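Long-range contacts in peptide ABC transporter, peptide-binding protein (Thermus thermophilus, PDB 2D5W), which binds peptides, here a pentapeptide, and probably delivers them to an ABC transporter for uptake into the cell: residues V417-T421 with F464-W468; P55-T59 with I85-A91. One frame throughout, in Å; residues are numbered along the deposited sequence.

Contact 1 of 2, residues V417-T421 with F464-W468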
# COMPACT_ATOMS: atom_id res chain seq x y z
N VAL A 417 0.11 2.96 19.32
CA VAL A 417 1.20 2.00 19.48
C VAL A 417 2.49 2.54 18.86
O VAL A 417 3.59 2.27 19.37
CB VAL A 417 0.83 0.60 18.91
CG1 VAL A 417 0.95 0.59 17.40
CG2 VAL A 417 1.71 -0.46 19.55
N ARG A 418 2.39 3.31 17.78
CA ARG A 418 3.57 3.90 17.16
C ARG A 418 4.13 5.03 18.02
O ARG A 418 5.34 5.21 18.10
CB ARG A 418 3.24 4.40 15.76
CG ARG A 418 3.17 3.28 14.74
CD ARG A 418 2.64 3.77 13.41
NE ARG A 418 2.71 2.71 12.41
CZ ARG A 418 2.10 2.76 11.23
NH1 ARG A 418 1.37 3.82 10.90
NH2 ARG A 418 2.23 1.75 10.39
N GLU A 419 3.25 5.81 18.65
CA GLU A 419 3.70 6.89 19.51
C GLU A 419 4.44 6.27 20.70
O GLU A 419 5.45 6.80 21.15
CB GLU A 419 2.50 7.75 19.93
CG GLU A 419 1.88 8.47 18.72
CD GLU A 419 0.58 9.19 19.01
OE1 GLU A 419 -0.25 8.66 19.78
OE2 GLU A 419 0.37 10.29 18.44
N ARG A 420 3.94 5.14 21.19
CA ARG A 420 4.58 4.44 22.29
C ARG A 420 5.92 3.86 21.83
O ARG A 420 6.90 3.86 22.57
CB ARG A 420 3.67 3.31 22.80
CG ARG A 420 2.45 3.80 23.59
CD ARG A 420 1.42 2.68 23.76
NE ARG A 420 2.02 1.48 24.32
CZ ARG A 420 1.60 0.24 24.08
NH1 ARG A 420 2.21 -0.79 24.64
NH2 ARG A 420 0.56 0.04 23.28
N THR A 421 5.95 3.37 20.59
CA THR A 421 7.17 2.80 20.02
C THR A 421 8.28 3.84 19.96
O THR A 421 9.42 3.57 20.33
CB THR A 421 6.90 2.24 18.61
OG1 THR A 421 5.99 1.14 18.71
CG2 THR A 421 8.19 1.76 17.96
N PHE A 464 11.48 7.36 9.23
CA PHE A 464 10.06 7.47 8.90
C PHE A 464 9.47 6.07 9.11
O PHE A 464 9.73 5.16 8.33
CB PHE A 464 9.92 7.93 7.44
CG PHE A 464 8.50 8.19 6.98
CD1 PHE A 464 8.26 8.56 5.66
CD2 PHE A 464 7.41 8.06 7.84
CE1 PHE A 464 6.97 8.80 5.20
CE2 PHE A 464 6.11 8.30 7.38
CZ PHE A 464 5.89 8.66 6.06
N GLU A 465 8.70 5.91 10.18
CA GLU A 465 8.10 4.62 10.49
C GLU A 465 6.67 4.48 10.02
O GLU A 465 5.83 5.34 10.26
CB GLU A 465 8.11 4.33 12.00
CG GLU A 465 7.46 2.97 12.31
CD GLU A 465 7.43 2.60 13.78
OE1 GLU A 465 8.18 3.19 14.58
OE2 GLU A 465 6.64 1.70 14.14
N PHE A 466 6.40 3.37 9.35
CA PHE A 466 5.07 3.04 8.88
C PHE A 466 5.12 1.59 8.41
O PHE A 466 6.12 0.90 8.63
CB PHE A 466 4.59 4.00 7.77
CG PHE A 466 5.38 3.93 6.49
CD1 PHE A 466 4.92 3.17 5.41
CD2 PHE A 466 6.57 4.64 6.35
CE1 PHE A 466 5.64 3.13 4.21
CE2 PHE A 466 7.29 4.60 5.15
CZ PHE A 466 6.82 3.85 4.08
N ALA A 467 4.04 1.12 7.79
CA ALA A 467 4.02 -0.24 7.30
C ALA A 467 3.65 -0.30 5.83
O ALA A 467 2.81 0.46 5.36
CB ALA A 467 3.02 -1.08 8.11
N TRP A 468 4.31 -1.20 5.11
CA TRP A 468 3.98 -1.43 3.71
C TRP A 468 3.06 -2.64 3.71
O TRP A 468 3.35 -3.64 4.37
CB TRP A 468 5.20 -1.79 2.87
CG TRP A 468 6.11 -0.66 2.52
CD1 TRP A 468 7.41 -0.52 2.90
CD2 TRP A 468 5.81 0.46 1.67
NE1 TRP A 468 7.95 0.61 2.34
CE2 TRP A 468 6.99 1.23 1.59
CE3 TRP A 468 4.67 0.88 0.98
CZ2 TRP A 468 7.06 2.41 0.83
CZ3 TRP A 468 4.74 2.05 0.22
CH2 TRP A 468 5.93 2.80 0.16
O HOH W 1 5.49 0.21 16.22

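Contact 2 of 2, residues P55-T59 with I85-A91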
# COMPACT_ATOMS: atom_id res chain seq x y z
N PRO A 55 -13.86 -13.82 -11.88
CA PRO A 55 -14.38 -12.72 -12.69
C PRO A 55 -15.31 -11.76 -11.97
O PRO A 55 -16.14 -12.17 -11.17
CB PRO A 55 -15.08 -13.45 -13.83
CG PRO A 55 -15.64 -14.66 -13.15
CD PRO A 55 -14.52 -15.09 -12.21
N VAL A 56 -15.13 -10.47 -12.23
CA VAL A 56 -16.00 -9.46 -11.65
C VAL A 56 -16.61 -8.72 -12.84
O VAL A 56 -17.66 -9.14 -13.33
CB VAL A 56 -15.24 -8.50 -10.69
CG1 VAL A 56 -16.21 -7.46 -10.13
CG2 VAL A 56 -14.64 -9.32 -9.55
N LEU A 57 -15.98 -7.67 -13.35
CA LEU A 57 -16.56 -6.99 -14.50
C LEU A 57 -16.21 -7.65 -15.84
O LEU A 57 -16.76 -7.27 -16.88
CB LEU A 57 -16.18 -5.50 -14.51
CG LEU A 57 -16.78 -4.70 -13.35
CD1 LEU A 57 -16.51 -3.22 -13.56
CD2 LEU A 57 -18.28 -4.95 -13.26
N ALA A 58 -15.30 -8.62 -15.81
CA ALA A 58 -14.93 -9.37 -17.01
C ALA A 58 -15.77 -10.65 -17.00
O ALA A 58 -16.25 -11.07 -15.95
CB ALA A 58 -13.45 -9.71 -16.99
N THR A 59 -15.93 -11.27 -18.16
CA THR A 59 -16.75 -12.48 -18.27
C THR A 59 -16.13 -13.74 -17.68
O THR A 59 -16.84 -14.62 -17.20
CB THR A 59 -17.08 -12.79 -19.73
OG1 THR A 59 -15.87 -12.99 -20.46
CG2 THR A 59 -17.87 -11.65 -20.36
N ILE A 85 -9.17 -10.24 -22.36
CA ILE A 85 -10.23 -9.94 -21.41
C ILE A 85 -11.47 -9.46 -22.15
O ILE A 85 -11.37 -8.67 -23.09
CB ILE A 85 -9.79 -8.83 -20.42
CG1 ILE A 85 -8.58 -9.32 -19.62
CG2 ILE A 85 -10.95 -8.44 -19.51
CD1 ILE A 85 -8.02 -8.31 -18.65
N THR A 86 -12.63 -9.97 -21.74
CA THR A 86 -13.90 -9.57 -22.34
C THR A 86 -14.71 -8.87 -21.25
O THR A 86 -14.99 -9.46 -20.21
CB THR A 86 -14.70 -10.78 -22.86
OG1 THR A 86 -13.93 -11.48 -23.84
CG2 THR A 86 -16.01 -10.32 -23.49
N ILE A 87 -15.07 -7.62 -21.49
CA ILE A 87 -15.86 -6.86 -20.52
C ILE A 87 -17.31 -7.33 -20.61
O ILE A 87 -17.85 -7.48 -21.70
CB ILE A 87 -15.80 -5.34 -20.84
CG1 ILE A 87 -14.35 -4.85 -20.83
CG2 ILE A 87 -16.64 -4.57 -19.82
CD1 ILE A 87 -14.18 -3.40 -21.26
N ARG A 88 -17.94 -7.58 -19.46
CA ARG A 88 -19.33 -8.01 -19.44
C ARG A 88 -20.21 -6.99 -20.17
O ARG A 88 -19.96 -5.79 -20.09
CB ARG A 88 -19.84 -8.15 -18.01
CG ARG A 88 -19.30 -9.34 -17.24
CD ARG A 88 -19.86 -9.37 -15.82
NE ARG A 88 -21.32 -9.36 -15.80
CZ ARG A 88 -22.06 -10.22 -15.12
NH1 ARG A 88 -23.38 -10.14 -15.17
NH2 ARG A 88 -21.48 -11.18 -14.40
N PRO A 89 -21.25 -7.47 -20.86
CA PRO A 89 -22.14 -6.56 -21.59
C PRO A 89 -22.91 -5.61 -20.68
O PRO A 89 -23.36 -4.55 -21.12
CB PRO A 89 -23.07 -7.53 -22.33
CG PRO A 89 -23.13 -8.71 -21.40
CD PRO A 89 -21.68 -8.87 -21.00
N ASP A 90 -23.05 -5.99 -19.41
CA ASP A 90 -23.77 -5.17 -18.45
C ASP A 90 -22.89 -4.37 -17.48
O ASP A 90 -23.38 -3.85 -16.48
CB ASP A 90 -24.75 -6.04 -17.65
CG ASP A 90 -24.11 -7.30 -17.11
OD1 ASP A 90 -22.87 -7.40 -17.10
OD2 ASP A 90 -24.86 -8.21 -16.68
N ALA A 91 -21.60 -4.27 -17.78
CA ALA A 91 -20.70 -3.49 -16.92
C ALA A 91 -21.03 -2.03 -17.21
O ALA A 91 -20.91 -1.57 -18.35
CB ALA A 91 -19.25 -3.78 -17.28
O HOH W 2 -18.70 -11.69 -13.59
O HOH W 3 -13.04 -12.27 -19.87

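Contact 1 of 2, residues V417-T421 with F464-W468
A buried, largely polar contact packs helix 416-431 against strand 463-469 of the mixed sheet, beside the bound peptide. The axes of the two short segments approach to 10.3 Å at 139°, a gap wide enough for long side chains to do the joining. Arg418, which points toward the strand, spans the gap with chi2 and chi3 both t; this stretched form brings NH2 to 3.5 Å from Phe466 CA and 3.2 Å from Ala467 N. Both nitrogens are donors, so the latter is packing without a hydrogen bond. Alanine suits the spot, its CB lying only 3.7 Å from Arg418 NH2. The setting is that of a periplasmic-binding-protein fold of solute-binding family 5: helix 416-431 forms the crossover between the parallel strands 401-410 and 435-438, and strand 463-469 also pairs in parallel with 401-410. Here Arg418 forms a salt bridge to the peptide backbone through NH2 and another to Glu304 through NE, while Trp468 pairs with the peptide in an antiparallel ladder. Glu465, hydrogen-bonded to Tyr409, stays beyond salt-bridge range, with OE2 4.4 Å from Arg418 NE. A polar link to the helix runs through water 1, which donates to Glu465 OE2 (2.8 Å) and to Thr421 OG1 (2.7 Å). Thr421 OG1 gives its own proton to Val417 O, 2.7 Å away and one turn back, which turns its oxygen to the water as acceptor.

Contact 2 of 2, residues P55-T59 with I85-A91
A single antiparallel beta bridge joins the loop after strand 53-55 to the chain leaving strand 78-86, an inner strand of an antiparallel four-stranded sheet. Ala58 and Ile87 form its non-hydrogen-bonded pair, CA to CA 4.4 Å, framed by two backbone bonds: Arg88 N to Leu57 O and Thr59 N to Thr86 O, each 2.9 Å. The backbones lie close, as is usual here, and Ala58 CA makes a 3.2 Å CH···O contact with Thr86 O. Apolar packing is slight: Ala58 CB meets Ile85 CG2 at 3.8 Å, and Leu57 CD2 lies 4.3 Å from Ala91 CB. Beyond the bridge the chain reverses in a type I turn, Arg88 to Ala91, where Pro89 supplies the fixed phi its second position needs. A bidentate salt bridge ties Arg88 to Asp90 inside that turn. Waters complete the join: water 3 lies 3.0 Å from both Thr59 OG1 and Thr86 N, and water 2 donates to Val56 O at 2.8 Å while accepting from Arg88 NH2 at 2.9 Å.

How the contacts relate
The two contacts belong to separate parts of the molecule, their centres 40 Å apart on opposite sides of the chain's centre and their nearest atoms still about 23 Å from each other. Contact 2 closes first along the sequence and sits farther out, its centre about 26 Å from the centre of the chain, against about 15 Å for that of contact 1. Contact 1 touches the bound peptide directly; contact 2 is packing on the far side of the chain's centre, joining a loop to the end of an inner strand of a different sheet. That sheet is four-stranded and wholly antiparallel, whereas the one at contact 1 mixes parallel and antiparallel pairs.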